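Local coordinates for protein xylulose kinase (Bifidobacterium adolescentis ATCC 15703, PDB 3I8B) that probably phosphorylates D-xylulose to D-xylulose 5-phosphate at the expense of ATP, as a sugar kinase of the FGGY family in the actin-like ATPase clan, at residues Asp11-Gln15 and Gly71-His75; Gly40-Pro45 and Asp89-Asp95; Trp48-Phe52 and Trp170-Ile175. The contacts are given in a common frame with arbitrary orientation. Where two conformers were deposited one is given. Residues are numbered along the deposited sequence.

Contact 1: residues Asp11-Gln15 and Gly71-His75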
loop_
_atom_site.group_PDB
_atom_site.type_symbol
_atom_site.label_atom_id
_atom_site.label_comp_id
_atom_site.label_asym_id
_atom_site.label_seq_id
_atom_site.Cartn_x
_atom_site.Cartn_y
_atom_site.Cartn_z
ATOM N N ASP A 11 0.155 0.312 14.231
ATOM C CA ASP A 11 -0.464 0.555 12.940
ATOM C C ASP A 11 -0.985 1.999 12.904
ATOM O O ASP A 11 -2.036 2.313 13.463
ATOM C CB ASP A 11 -1.592 -0.448 12.708
ATOM C CG ASP A 11 -2.464 -0.093 11.514
ATOM O OD1 ASP A 11 -2.088 0.799 10.724
ATOM O OD2 ASP A 11 -3.534 -0.721 11.361
ATOM N N THR A 12 -0.217 2.890 12.295
ATOM C CA THR A 12 -0.687 4.262 12.147
ATOM C C THR A 12 -1.265 4.426 10.731
ATOM O O THR A 12 -0.537 4.532 9.749
ATOM C CB THR A 12 0.420 5.277 12.487
ATOM O OG1 THR A 12 -0.107 6.605 12.450
ATOM C CG2 THR A 12 1.622 5.161 11.520
ATOM N N SER A 13 -2.589 4.386 10.639
ATOM C CA SER A 13 -3.280 4.457 9.357
ATOM C C SER A 13 -3.864 5.849 9.187
ATOM O O SER A 13 -3.775 6.676 10.087
ATOM C CB SER A 13 -4.409 3.424 9.306
ATOM O OG SER A 13 -5.427 3.744 10.261
ATOM N N THR A 14 -4.464 6.121 8.028
ATOM C CA THR A 14 -5.089 7.414 7.826
ATOM C C THR A 14 -6.061 7.714 8.969
ATOM O O THR A 14 -6.047 8.806 9.551
ATOM C CB THR A 14 -5.786 7.470 6.460
ATOM O OG1 THR A 14 -4.833 7.128 5.441
ATOM C CG2 THR A 14 -6.336 8.862 6.196
ATOM N N GLN A 15 -6.872 6.727 9.329
ATOM C CA GLN A 15 -7.984 6.976 10.237
ATOM C C GLN A 15 -7.671 6.932 11.722
ATOM O O GLN A 15 -8.322 7.634 12.506
ATOM C CB GLN A 15 -9.161 6.061 9.905
ATOM C CG GLN A 15 -9.902 6.527 8.667
ATOM C CD GLN A 15 -10.838 5.472 8.115
ATOM O OE1 GLN A 15 -12.055 5.672 8.060
ATOM N NE2 GLN A 15 -10.277 4.340 7.701
ATOM N N GLY A 71 3.863 0.093 11.353
ATOM C CA GLY A 71 3.353 -0.028 10.002
ATOM C C GLY A 71 2.574 1.248 9.732
ATOM O O GLY A 71 1.817 1.691 10.592
ATOM N N GLY A 72 2.762 1.854 8.560
ATOM C CA GLY A 72 2.155 3.140 8.292
ATOM C C GLY A 72 1.442 3.256 6.957
ATOM O O GLY A 72 1.776 2.557 5.985
ATOM N N GLN A 73 0.460 4.150 6.902
ATOM C CA GLN A 73 -0.129 4.515 5.612
ATOM C C GLN A 73 1.018 4.934 4.679
ATOM O O GLN A 73 1.919 5.658 5.095
ATOM C CB GLN A 73 -1.148 5.650 5.778
ATOM C CG GLN A 73 -0.674 6.803 6.656
ATOM C CD GLN A 73 -1.645 7.975 6.651
ATOM O OE1 GLN A 73 -2.195 8.331 5.608
ATOM N NE2 GLN A 73 -1.863 8.578 7.818
ATOM N N GLN A 74 0.995 4.468 3.429
ATOM C CA GLN A 74 2.102 4.713 2.505
ATOM C C GLN A 74 2.161 6.156 2.001
ATOM O O GLN A 74 1.185 6.895 2.122
ATOM C CB GLN A 74 2.054 3.735 1.324
ATOM C CG GLN A 74 2.170 2.251 1.720
ATOM C CD GLN A 74 2.662 1.357 0.580
ATOM O OE1 GLN A 74 3.729 1.592 -0.020
ATOM N NE2 GLN A 74 1.897 0.315 0.288
ATOM N N HIS A 75 3.327 6.555 1.483
ATOM C CA HIS A 75 3.476 7.754 0.635
ATOM C C HIS A 75 3.436 9.111 1.352
ATOM O O HIS A 75 4.097 10.055 0.926
ATOM C CB HIS A 75 2.436 7.736 -0.508
ATOM C CG HIS A 75 2.331 6.415 -1.209
ATOM N ND1 HIS A 75 1.169 5.671 -1.239
ATOM C CD2 HIS A 75 3.250 5.697 -1.899
ATOM C CE1 HIS A 75 1.370 4.561 -1.928
ATOM N NE2 HIS A 75 2.629 4.547 -2.328
HETATM O O HOH W 1 -0.141 8.114 10.011
HETATM O O HOH W 2 -4.094 10.680 9.008
#
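Thr14 OG1 donates a hydrogen bond to Gln73 OE1 (2.9 Å), and the same hydroxyl is also bonded to the indole NH of Trp93. On the backbone, Thr12 N reaches Gly71 O (2.9 Å) and Gln73 N reaches Thr12 O (3.0 Å), the alternating pattern of parallel strands, here joining the ends of strands 6-12 and 65-72. Two waters extend the link: one joins Thr12 OG1 to Gln73 NE2, the other Thr14 O to Gln73 NE2. CA-H...O contacts fill the gaps, Asp11 CA to Gly71 O at 3.5 Å and Gly72 CA to Thr12 O at 3.4 Å. Asp11, predicted to matter for activity, points to one sheet face, where helix 460-474 lies; Thr12 points to the other, against Leu171. The turn from Ser13 on probably corresponds to the first phosphate-binding loop of actin-like ATPases. The pairing thus fixes the end of strand 65-72, from which the chain runs on into Gln74 and His75, predicted to bind substrate.

Contact 2: residues Gly40-Pro45 and Asp89-Asp95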
loop_
_atom_site.group_PDB
_atom_site.type_symbol
_atom_site.label_atom_id
_atom_site.label_comp_id
_atom_site.label_asym_id
_atom_site.label_seq_id
_atom_site.Cartn_x
_atom_site.Cartn_y
_atom_site.Cartn_z
ATOM N N GLY A 40 -9.491 13.955 6.767
ATOM C CA GLY A 40 -8.752 14.805 5.855
ATOM C C GLY A 40 -7.688 14.055 5.081
ATOM O O GLY A 40 -7.148 13.037 5.544
ATOM N N THR A 41 -7.379 14.574 3.894
ATOM C CA THR A 41 -6.393 13.973 3.002
ATOM C C THR A 41 -5.042 14.658 3.193
ATOM O O THR A 41 -4.051 14.322 2.536
ATOM C CB THR A 41 -6.835 14.109 1.538
ATOM O OG1 THR A 41 -6.989 15.501 1.215
ATOM C CG2 THR A 41 -8.157 13.394 1.333
ATOM N N SER A 42 -5.032 15.644 4.081
ATOM C CA SER A 42 -3.817 16.286 4.561
ATOM C C SER A 42 -3.981 16.483 6.077
ATOM O O SER A 42 -5.103 16.632 6.561
ATOM C CB SER A 42 -3.599 17.628 3.853
ATOM O OG SER A 42 -3.170 17.441 2.506
ATOM N N VAL A 43 -2.883 16.481 6.830
ATOM C CA VAL A 43 -3.004 16.513 8.288
ATOM C C VAL A 43 -1.706 16.906 8.996
ATOM O O VAL A 43 -0.618 16.697 8.483
ATOM C CB VAL A 43 -3.523 15.148 8.824
ATOM C CG1 VAL A 43 -2.468 14.068 8.649
ATOM C CG2 VAL A 43 -3.957 15.260 10.293
ATOM N N ASP A 44 -1.840 17.510 10.167
ATOM C CA ASP A 44 -0.698 17.844 11.011
ATOM C C ASP A 44 -0.248 16.589 11.769
ATOM O O ASP A 44 -1.016 16.036 12.567
ATOM C CB ASP A 44 -1.121 18.934 12.000
ATOM C CG ASP A 44 0.021 19.425 12.871
ATOM O OD1 ASP A 44 1.097 18.790 12.909
ATOM O OD2 ASP A 44 -0.164 20.462 13.541
ATOM N N PRO A 45 0.987 16.128 11.522
ATOM C CA PRO A 45 1.480 14.906 12.178
ATOM C C PRO A 45 1.398 14.948 13.710
ATOM O O PRO A 45 1.403 13.883 14.341
ATOM C CB PRO A 45 2.936 14.831 11.715
ATOM C CG PRO A 45 2.905 15.491 10.350
ATOM C CD PRO A 45 1.946 16.640 10.522
ATOM N N ASP A 89 1.457 20.847 6.551
ATOM C CA ASP A 89 0.718 19.593 6.725
ATOM C C ASP A 89 1.203 18.439 5.850
ATOM O O ASP A 89 1.608 18.628 4.712
ATOM C CB ASP A 89 -0.779 19.808 6.495
ATOM C CG ASP A 89 -1.481 20.373 7.714
ATOM O OD1 ASP A 89 -0.802 20.804 8.667
ATOM O OD2 ASP A 89 -2.720 20.384 7.708
ATOM N N ALA A 90 1.162 17.229 6.399
ATOM C CA ALA A 90 1.499 16.068 5.614
ATOM C C ALA A 90 0.429 15.896 4.567
ATOM O O ALA A 90 -0.761 16.062 4.855
ATOM C CB ALA A 90 1.604 14.817 6.502
HETATM N N MSE A 91 0.851 15.582 3.346
HETATM C CA MSE A 91 -0.092 15.318 2.264
HETATM C C MSE A 91 -0.110 13.830 1.997
HETATM O O MSE A 91 0.931 13.225 1.720
HETATM C CB MSE A 91 0.305 16.090 1.007
HETATM C CG MSE A 91 0.483 17.576 1.277
HETATM SE SE MSE A 91 1.205 18.512 -0.283
HETATM C CE MSE A 91 -0.368 18.342 -1.464
ATOM N N LEU A 92 -1.301 13.253 2.076
ATOM C CA LEU A 92 -1.464 11.820 2.225
ATOM C C LEU A 92 -1.731 11.091 0.914
ATOM O O LEU A 92 -1.931 11.726 -0.142
ATOM C CB LEU A 92 -2.584 11.545 3.240
ATOM C CG LEU A 92 -2.411 12.243 4.594
ATOM C CD1 LEU A 92 -3.474 11.763 5.617
ATOM C CD2 LEU A 92 -0.989 12.024 5.132
ATOM N N TRP A 93 -1.737 9.761 0.984
ATOM C CA TRP A 93 -1.929 8.922 -0.199
ATOM C C TRP A 93 -3.194 9.301 -0.981
ATOM O O TRP A 93 -3.248 9.136 -2.206
ATOM C CB TRP A 93 -2.009 7.443 0.190
ATOM C CG TRP A 93 -3.251 7.132 0.986
ATOM C CD1 TRP A 93 -3.434 7.332 2.320
ATOM C CD2 TRP A 93 -4.489 6.598 0.485
ATOM N NE1 TRP A 93 -4.702 6.946 2.687
ATOM C CE2 TRP A 93 -5.371 6.490 1.584
ATOM C CE3 TRP A 93 -4.932 6.190 -0.778
ATOM C CZ2 TRP A 93 -6.677 5.990 1.460
ATOM C CZ3 TRP A 93 -6.240 5.697 -0.904
ATOM C CH2 TRP A 93 -7.093 5.604 0.212
ATOM N N ASN A 94 -4.205 9.795 -0.272
ATOM C CA ASN A 94 -5.495 10.115 -0.889
ATOM C C ASN A 94 -5.710 11.595 -1.180
ATOM O O ASN A 94 -6.790 11.994 -1.614
ATOM C CB ASN A 94 -6.668 9.566 -0.063
ATOM C CG ASN A 94 -6.637 10.025 1.392
ATOM O OD1 ASN A 94 -5.703 10.687 1.827
ATOM N ND2 ASN A 94 -7.677 9.682 2.145
ATOM N N ASP A 95 -4.697 12.411 -0.917
ATOM C CA ASP A 95 -4.694 13.780 -1.418
ATOM C C ASP A 95 -4.580 13.732 -2.939
ATOM O O ASP A 95 -3.756 12.997 -3.486
ATOM C CB ASP A 95 -3.516 14.569 -0.852
ATOM C CG ASP A 95 -3.270 15.876 -1.607
ATOM O OD1 ASP A 95 -4.061 16.816 -1.418
ATOM O OD2 ASP A 95 -2.274 15.963 -2.375
HETATM O O HOH W 3 -8.678 10.813 4.717
HETATM O O HOH W 4 -5.188 17.262 0.847
#
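Strands 42-43 and 90-91 form a two-stranded antiparallel ladder. The backbone hydrogen bonds define it. Val43 and Ala90 are a hydrogen-bonded pair, with Val43 N to Ala90 O at 2.9 Å and Ala90 N to Val43 O at 2.8 Å; Leu92 N to Thr41 O (3.0 Å) closes the next ring, around the non-hydrogen-bonded pair Ser42 and Met91. Within that ring Ser42 CA makes a CA-H...O contact with Ala90 O at 3.1 Å. Past the ladder, Leu92 to Asp95 form a type I turn, closed by Asp95 N to Leu92 O (3.0 Å).

The apolar contacts lie on the face carrying Val43 and Ala90. Val43 CG1 meets Leu92 CD1 at 3.9 Å, Pro45 CG meets Ala90 CB at 4.1 Å, and Trp48 of the following helix rests on Val43, Ala90 and Leu92. Met91, a selenomethionine, faces helix 143-153 instead.

Two waters bridge the segments. One molecule is shared by Thr41 OG1, Ser42 OG and Asp95 OD1; a second joins Gly40 O to Asn94 ND2. Asp95 also forms a salt bridge with Lys146, while Asp44 OD1 accepts from Ser46 N at the start of helix 46-58.

The chemistry thus differs between the faces: Val43 and Ala90 pack against Trp48, whereas on the other face Met91 meets helix 143-153 and water links Ser42 to Thr41 and Asp95. Main-chain bonds fix the position of the turn holding Trp93, next to the predicted substrate site.

Contact 3: residues Trp48-Phe52 and Trp170-Ile175; sequences WWSAF and WLSWRI
Trp49 lies with one face of its indole against the guanidinium of Arg174, a cation-pi pair in which Arg174 CZ stands 4.3 Å from the centroid of the five-membered ring and 11° off its normal. The t rotamer of Trp49 (chi2 -111°) extends the ring across the gap between helices, and an Arg174 with chi1, chi2 and chi3 all m curls back over it; Arg174 NE is meanwhile bonded to Tyr178 O. The aliphatic base of the arginine closes in too, with Trp49 CZ3 to Arg174 CB at 3.6 Å.

Both segments are regular alpha-helix. Their axes approach to 10.7 Å and cross at -60°, and the closest CA pair is Trp49 and Leu171, 6.8 Å apart. Around that point Leu171 (t, p) places CD1 between two aromatics, 3.7 Å from Trp49 CE3 at the ring edge and 3.9 Å from Phe52 CB. One turn on, Ile175 (m, t) sends CD1 over the face of Phe52 (chi1 t, chi2 76°), 3.9 Å from the ring centroid in a CH-pi contact, and its CG1 reaches Trp49 CZ3 at 3.9 Å. At the N-terminal end of both segments Trp170 (t, chi2 82°) meets Trp49 CB through CH2 at 3.9 Å, and Trp48 CE3 (chi1 m, chi2 -27°) approaches Trp170 CE3 at 4.1 Å.

Phe52 and Leu171 pack on Val10 of strand 6-12; Leu171 and Ile175 reach Val70, and Ile175 also Leu68, of strand 65-72. Two crossed helices layered on one face of a central mixed sheet are characteristic of the ribonuclease H-like N-terminal domain of FGGY kinases.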
loop_
_atom_site.group_PDB
_atom_site.type_symbol
_atom_site.label_atom_id
_atom_site.label_comp_id
_atom_site.label_asym_id
_atom_site.label_seq_id
_atom_site.Cartn_x
_atom_site.Cartn_y
_atom_site.Cartn_z
ATOM N N TRP A 48 -0.889 12.534 14.815
ATOM C CA TRP A 48 -0.440 11.145 14.799
ATOM C C TRP A 48 0.340 10.830 16.064
ATOM O O TRP A 48 0.252 9.718 16.594
ATOM C CB TRP A 48 0.461 10.834 13.605
ATOM C CG TRP A 48 -0.136 11.065 12.270
ATOM C CD1 TRP A 48 -1.462 11.024 11.928
ATOM C CD2 TRP A 48 0.585 11.323 11.069
ATOM N NE1 TRP A 48 -1.606 11.266 10.579
ATOM C CE2 TRP A 48 -0.362 11.459 10.029
ATOM C CE3 TRP A 48 1.946 11.469 10.769
ATOM C CZ2 TRP A 48 0.006 11.728 8.712
ATOM C CZ3 TRP A 48 2.309 11.740 9.456
ATOM C CH2 TRP A 48 1.344 11.870 8.446
ATOM N N TRP A 49 1.128 11.790 16.537
ATOM C CA TRP A 49 1.842 11.570 17.781
ATOM C C TRP A 49 0.857 11.435 18.952
ATOM O O TRP A 49 0.982 10.532 19.784
ATOM C CB TRP A 49 2.843 12.677 18.078
ATOM C CG TRP A 49 3.478 12.445 19.403
ATOM C CD1 TRP A 49 3.314 13.186 20.544
ATOM C CD2 TRP A 49 4.318 11.335 19.764
ATOM N NE1 TRP A 49 4.029 12.624 21.576
ATOM C CE2 TRP A 49 4.653 11.491 21.124
ATOM C CE3 TRP A 49 4.831 10.239 19.059
ATOM C CZ2 TRP A 49 5.486 10.591 21.792
ATOM C CZ3 TRP A 49 5.664 9.341 19.728
ATOM C CH2 TRP A 49 5.980 9.526 21.075
ATOM N N SER A 50 -0.116 12.340 19.012
ATOM C CA SER A 50 -1.104 12.322 20.094
ATOM C C SER A 50 -1.934 11.039 20.085
ATOM O O SER A 50 -2.201 10.457 21.140
ATOM C CB SER A 50 -2.016 13.546 20.023
ATOM O OG SER A 50 -1.306 14.730 20.347
ATOM N N ALA A 51 -2.348 10.612 18.896
ATOM C CA ALA A 51 -3.083 9.364 18.753
ATOM C C ALA A 51 -2.237 8.170 19.200
ATOM O O ALA A 51 -2.741 7.279 19.890
ATOM C CB ALA A 51 -3.577 9.176 17.325
ATOM N N PHE A 52 -0.963 8.137 18.811
ATOM C CA PHE A 52 -0.093 7.058 19.276
ATOM C C PHE A 52 -0.022 6.991 20.803
ATOM O O PHE A 52 -0.114 5.919 21.391
ATOM C CB PHE A 52 1.333 7.171 18.727
ATOM C CG PHE A 52 2.307 6.281 19.440
ATOM C CD1 PHE A 52 2.327 4.913 19.190
ATOM C CD2 PHE A 52 3.190 6.805 20.376
ATOM C CE1 PHE A 52 3.215 4.082 19.862
ATOM C CE2 PHE A 52 4.069 5.984 21.046
ATOM C CZ PHE A 52 4.087 4.617 20.785
ATOM N N TRP A 170 8.471 8.819 10.551
ATOM C CA TRP A 170 8.404 9.946 11.475
ATOM C C TRP A 170 7.957 9.496 12.863
ATOM O O TRP A 170 8.532 9.901 13.877
ATOM C CB TRP A 170 7.450 11.030 10.949
ATOM C CG TRP A 170 7.370 12.236 11.827
ATOM C CD1 TRP A 170 8.244 13.288 11.862
ATOM C CD2 TRP A 170 6.345 12.531 12.796
ATOM N NE1 TRP A 170 7.826 14.218 12.793
ATOM C CE2 TRP A 170 6.668 13.778 13.381
ATOM C CE3 TRP A 170 5.192 11.862 13.225
ATOM C CZ2 TRP A 170 5.862 14.382 14.373
ATOM C CZ3 TRP A 170 4.395 12.459 14.225
ATOM C CH2 TRP A 170 4.742 13.705 14.779
ATOM N N LEU A 171 6.927 8.661 12.907
ATOM C CA LEU A 171 6.467 8.140 14.195
ATOM C C LEU A 171 7.583 7.349 14.902
ATOM O O LEU A 171 7.754 7.466 16.110
ATOM C CB LEU A 171 5.206 7.279 14.044
ATOM C CG LEU A 171 4.514 6.905 15.362
ATOM C CD1 LEU A 171 4.087 8.169 16.092
ATOM C CD2 LEU A 171 3.322 5.992 15.125
ATOM N N SER A 172 8.344 6.560 14.145
ATOM C CA SER A 172 9.419 5.780 14.741
ATOM C C SER A 172 10.473 6.698 15.347
ATOM O O SER A 172 10.959 6.465 16.444
ATOM C CB SER A 172 10.039 4.815 13.710
ATOM O OG SER A 172 9.088 3.843 13.298
ATOM N N TRP A 173 10.813 7.748 14.622
ATOM C CA TRP A 173 11.763 8.776 15.066
ATOM C C TRP A 173 11.297 9.471 16.369
ATOM O O TRP A 173 12.083 9.684 17.309
ATOM C CB TRP A 173 11.925 9.768 13.908
ATOM C CG TRP A 173 12.946 10.831 14.058
ATOM C CD1 TRP A 173 14.310 10.679 14.085
ATOM C CD2 TRP A 173 12.693 12.236 14.142
ATOM N NE1 TRP A 173 14.913 11.917 14.206
ATOM C CE2 TRP A 173 13.943 12.882 14.249
ATOM C CE3 TRP A 173 11.528 13.009 14.161
ATOM C CZ2 TRP A 173 14.057 14.273 14.352
ATOM C CZ3 TRP A 173 11.640 14.383 14.264
ATOM C CH2 TRP A 173 12.901 15.004 14.356
ATOM N N ARG A 174 10.013 9.799 16.438
ATOM C CA ARG A 174 9.426 10.356 17.663
ATOM C C ARG A 174 9.440 9.343 18.828
ATOM O O ARG A 174 9.679 9.696 19.989
ATOM C CB ARG A 174 7.988 10.799 17.390
ATOM C CG ARG A 174 7.855 11.949 16.404
ATOM C CD ARG A 174 8.657 13.191 16.826
ATOM N NE ARG A 174 8.458 13.538 18.235
ATOM C CZ ARG A 174 7.371 14.129 18.726
ATOM N NH1 ARG A 174 6.363 14.473 17.928
ATOM N NH2 ARG A 174 7.295 14.381 20.023
ATOM N N ILE A 175 9.175 8.084 18.512
ATOM C CA ILE A 175 9.222 7.026 19.519
ATOM C C ILE A 175 10.642 6.884 20.113
ATOM O O ILE A 175 10.801 6.671 21.328
ATOM C CB ILE A 175 8.648 5.706 18.950
ATOM C CG1 ILE A 175 7.107 5.797 18.894
ATOM C CG2 ILE A 175 9.109 4.488 19.757
ATOM C CD1 ILE A 175 6.459 4.665 18.126
#

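Overall arrangement
The three contacts form a continuous unit of the N-terminal domain, in which strand ends, a small two-stranded ladder and a helix pair meet around shared side chains. Contact 1 is centred 11 Å from each of the others. Thr14 OG1 meets Trp93 NE1 of contact 2 at 2.8 Å, and Thr12 CB meets Leu171 CD2 of contact 3 at 4.0 Å. Trp48 joins all three: its CZ2 is 3.4 Å from Val43 CG1 and 3.8 Å from Gln73 NE2. The Gln73 side chain lies about 4 Å from that of Asp274, the predicted proton acceptor. In contact 3 the Leu171 side chain is about 8 Å from that of Asp11, and that of Trp170 about 13 Å from the magnesium ion bound at Glu190, Leu192 and Thr241.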